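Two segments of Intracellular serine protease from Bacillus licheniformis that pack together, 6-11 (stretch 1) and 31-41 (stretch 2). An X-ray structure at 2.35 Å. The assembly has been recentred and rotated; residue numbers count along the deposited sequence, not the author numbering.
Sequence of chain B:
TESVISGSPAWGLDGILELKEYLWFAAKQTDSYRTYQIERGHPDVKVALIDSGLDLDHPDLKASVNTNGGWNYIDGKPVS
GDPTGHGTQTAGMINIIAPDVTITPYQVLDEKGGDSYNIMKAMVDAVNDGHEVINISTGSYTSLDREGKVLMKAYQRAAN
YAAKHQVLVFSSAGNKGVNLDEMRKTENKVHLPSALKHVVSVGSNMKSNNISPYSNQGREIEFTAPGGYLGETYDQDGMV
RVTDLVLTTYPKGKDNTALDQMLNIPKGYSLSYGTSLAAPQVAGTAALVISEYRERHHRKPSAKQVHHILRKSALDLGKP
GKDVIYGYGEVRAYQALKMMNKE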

# COMPACT_ATOMS: atom_id res chain seq x y z
N SER B 6 -8.31 20.59 -23.88
CA SER B 6 -8.82 19.35 -23.32
C SER B 6 -7.91 18.93 -22.15
O SER B 6 -6.69 19.09 -22.24
CB SER B 6 -8.90 18.26 -24.39
OG SER B 6 -7.62 17.79 -24.76
N GLY B 7 -8.48 18.39 -21.07
CA GLY B 7 -7.67 17.98 -19.93
C GLY B 7 -6.82 16.79 -20.29
O GLY B 7 -7.21 15.95 -21.11
N SER B 8 -5.66 16.69 -19.64
CA SER B 8 -4.74 15.59 -19.91
C SER B 8 -4.00 15.14 -18.66
O SER B 8 -3.85 15.90 -17.72
CB SER B 8 -3.75 15.99 -21.00
OG SER B 8 -3.03 17.13 -20.59
N PRO B 9 -3.55 13.87 -18.66
CA PRO B 9 -2.86 13.28 -17.52
C PRO B 9 -1.61 14.05 -17.17
O PRO B 9 -1.00 14.62 -18.04
CB PRO B 9 -2.51 11.87 -18.01
CG PRO B 9 -2.72 11.88 -19.44
CD PRO B 9 -3.79 12.87 -19.71
N ALA B 10 -1.26 14.05 -15.89
CA ALA B 10 -0.07 14.74 -15.42
C ALA B 10 1.18 14.11 -16.03
O ALA B 10 2.18 14.81 -16.26
CB ALA B 10 -0.01 14.72 -13.89
N TRP B 11 1.11 12.82 -16.35
CA TRP B 11 2.26 12.13 -16.90
C TRP B 11 2.61 12.71 -18.25
O TRP B 11 1.73 13.10 -19.02
CB TRP B 11 2.00 10.63 -17.06
CG TRP B 11 1.68 9.89 -15.79
CD1 TRP B 11 1.75 10.37 -14.54
CD2 TRP B 11 1.27 8.52 -15.69
NE1 TRP B 11 1.38 9.40 -13.64
CE2 TRP B 11 1.09 8.25 -14.33
CE3 TRP B 11 1.03 7.51 -16.61
CZ2 TRP B 11 0.67 7.00 -13.87
CZ3 TRP B 11 0.63 6.26 -16.15
CH2 TRP B 11 0.45 6.02 -14.80
N ASP B 31 -12.32 12.88 -13.36
CA ASP B 31 -13.30 13.49 -14.25
C ASP B 31 -12.58 14.14 -15.46
O ASP B 31 -12.64 15.37 -15.65
CB ASP B 31 -14.18 14.51 -13.53
CG ASP B 31 -15.39 14.96 -14.37
OD1 ASP B 31 -15.70 14.29 -15.39
OD2 ASP B 31 -16.03 15.97 -14.01
N SER B 32 -11.88 13.32 -16.23
CA SER B 32 -11.05 13.79 -17.34
C SER B 32 -10.07 14.88 -16.89
O SER B 32 -9.94 15.90 -17.56
CB SER B 32 -11.91 14.29 -18.50
OG SER B 32 -12.64 13.19 -19.04
N TYR B 33 -9.43 14.67 -15.74
CA TYR B 33 -8.37 15.54 -15.21
C TYR B 33 -8.86 16.92 -14.77
O TYR B 33 -8.07 17.83 -14.55
CB TYR B 33 -7.25 15.67 -16.25
CG TYR B 33 -6.89 14.29 -16.71
CD1 TYR B 33 -6.17 13.43 -15.88
CD2 TYR B 33 -7.32 13.82 -17.95
CE1 TYR B 33 -5.88 12.14 -16.28
CE2 TYR B 33 -7.05 12.53 -18.35
CZ TYR B 33 -6.33 11.69 -17.51
OH TYR B 33 -6.05 10.42 -17.90
N ARG B 34 -10.17 17.08 -14.58
CA ARG B 34 -10.68 18.34 -14.07
C ARG B 34 -10.26 18.57 -12.61
O ARG B 34 -10.12 19.71 -12.19
CB ARG B 34 -12.19 18.37 -14.18
CG ARG B 34 -12.65 18.69 -15.56
CD ARG B 34 -14.17 18.55 -15.69
NE ARG B 34 -14.57 18.85 -17.05
CZ ARG B 34 -14.63 17.96 -18.04
NH1 ARG B 34 -14.29 16.69 -17.81
NH2 ARG B 34 -15.00 18.35 -19.25
N THR B 35 -10.05 17.49 -11.87
CA THR B 35 -9.65 17.59 -10.47
C THR B 35 -8.30 18.29 -10.31
O THR B 35 -8.05 18.89 -9.25
CB THR B 35 -9.58 16.18 -9.77
OG1 THR B 35 -8.56 15.36 -10.37
CG2 THR B 35 -10.92 15.48 -9.84
N TYR B 36 -7.47 18.30 -11.36
CA TYR B 36 -6.17 18.98 -11.29
C TYR B 36 -6.34 20.46 -11.04
O TYR B 36 -5.45 21.09 -10.48
CB TYR B 36 -5.35 18.82 -12.57
CG TYR B 36 -4.83 17.42 -12.85
CD1 TYR B 36 -4.96 16.39 -11.91
CD2 TYR B 36 -4.26 17.12 -14.07
CE1 TYR B 36 -4.50 15.11 -12.19
CE2 TYR B 36 -3.80 15.84 -14.36
CZ TYR B 36 -3.93 14.84 -13.42
OH TYR B 36 -3.46 13.58 -13.71
N GLN B 37 -7.45 21.03 -11.49
CA GLN B 37 -7.71 22.44 -11.22
C GLN B 37 -8.60 22.65 -10.00
O GLN B 37 -8.85 23.77 -9.62
CB GLN B 37 -8.27 23.14 -12.47
CG GLN B 37 -9.65 22.72 -12.84
CD GLN B 37 -10.25 23.54 -13.98
OE1 GLN B 37 -11.12 23.07 -14.69
NE2 GLN B 37 -9.89 24.80 -14.05
N ILE B 38 -9.07 21.56 -9.39
CA ILE B 38 -9.86 21.64 -8.16
C ILE B 38 -8.92 21.45 -6.97
O ILE B 38 -8.92 22.25 -6.03
CB ILE B 38 -10.97 20.55 -8.10
CG1 ILE B 38 -11.86 20.57 -9.36
CG2 ILE B 38 -11.80 20.69 -6.82
CD1 ILE B 38 -12.58 21.88 -9.54
N GLU B 39 -8.12 20.39 -7.01
CA GLU B 39 -7.14 20.13 -5.98
C GLU B 39 -6.12 19.18 -6.57
O GLU B 39 -6.37 18.00 -6.82
CB GLU B 39 -7.78 19.54 -4.71
CG GLU B 39 -6.77 19.20 -3.61
CD GLU B 39 -5.93 20.43 -3.18
OE1 GLU B 39 -4.70 20.43 -3.42
OE2 GLU B 39 -6.48 21.38 -2.59
N ARG B 40 -4.91 19.70 -6.71
CA ARG B 40 -3.83 18.96 -7.33
C ARG B 40 -2.98 18.29 -6.26
O ARG B 40 -2.04 17.57 -6.58
CB ARG B 40 -3.00 19.91 -8.20
CG ARG B 40 -2.41 19.30 -9.45
CD ARG B 40 -1.89 20.38 -10.43
NE ARG B 40 -1.44 19.77 -11.67
CZ ARG B 40 -0.27 19.15 -11.80
NH1 ARG B 40 0.56 19.10 -10.77
NH2 ARG B 40 0.08 18.60 -12.96
N GLY B 41 -3.31 18.55 -4.98
CA GLY B 41 -2.54 18.03 -3.86
C GLY B 41 -1.50 18.99 -3.30
O GLY B 41 -0.99 19.86 -4.02

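The contact between residues 6-11 and 31-41 is small, burying 283 Å² summed over both sides, and rests mainly on two tyrosines of the second stretch that meet the backbone and short side chains of the first. Stretch 1 has no regular secondary structure, and it is met by the tyrosine side chains at Ser8 O and Ala10 N.

Tyr33 contributes the largest area, 67 Å². Its CA-to-CB bond points toward stretch 1, and chi1 of -49° (m) with chi2 of -73° lays the ring against the chain from Gly7 to Pro9. The evidence for a face contact is direct: Pro9 CD lies 3.8 Å from the centroid of the Tyr33 ring, which is the average position of CG, CD1, CD2, CE1, CE2 and CZ, and 26° off the ring normal, a CH-pi geometry. Pro9 CD is also 3.5 Å from Tyr33 CE2, and Pro9 CA is 3.5 Å from Tyr33 CE1, so the proline spans the ring rather than touching one corner. Proline suits this place because its CD methylene, bonded to the backbone nitrogen, is held rigidly and offers polarised hydrogens to an aromatic face. Both residues are buried.

The backbone that presents Tyr33 is unusual. Asp31, Ser32 and Tyr33 all have positive phi (54°, 53° and 69°), and a type I' turn runs from Asp31 to Arg34, closed by Arg34 N to Asp31 O at 3.2 Å. The same carbonyl accepts a bond from the side chain, Arg34 NH1 to Asp31 O at 3.0 Å. Arg34 reaches it with chi1 at -79° (m) and chi2 and chi3 both t; its CA-to-CB bond points away from stretch 1, and it makes no contact there.

Where the chains come nearest, Gly7 CA and Tyr33 CA are 5.4 Å apart. An ideal CB built on Gly7 would point toward stretch 2 and fall 2.5 Å from Ser32 O, a clash, and 3.4 Å from Tyr33 CB, which is tight. Glycine therefore allows the approach. Ser8, by contrast, directs its CA-to-CB bond away and makes its contacts through its carbonyl, with Ser8 O 3.6 Å from Tyr33 CG and 3.4 Å from Tyr36 CE2.

Tyr36 supplies the one hydrogen bond between the stretches, Ala10 N to Tyr36 OH, at 3.1 Å with an N-H...acceptor angle of 149°. Its CA-to-CB bond also points toward stretch 1, but chi1 of -69° (m) and chi2 of -7° bring the ring edge to the chain: Ser8 O, Pro9 C and Ala10 N all lie near the ring plane. This edge-on arrangement suits a phenol, whose oxygen lies in that plane. The hydroxyl is also hydrogen-bonded elsewhere in the structure.

Ala10 points its CB toward stretch 2, where it lies 3.9 Å from Tyr36 CZ. Arg40 approaches with an extended side chain, chi2 and chi3 both t but chi1 between wells at -146°, placing Arg40 NH2 4.0 Å from Ala10 CB.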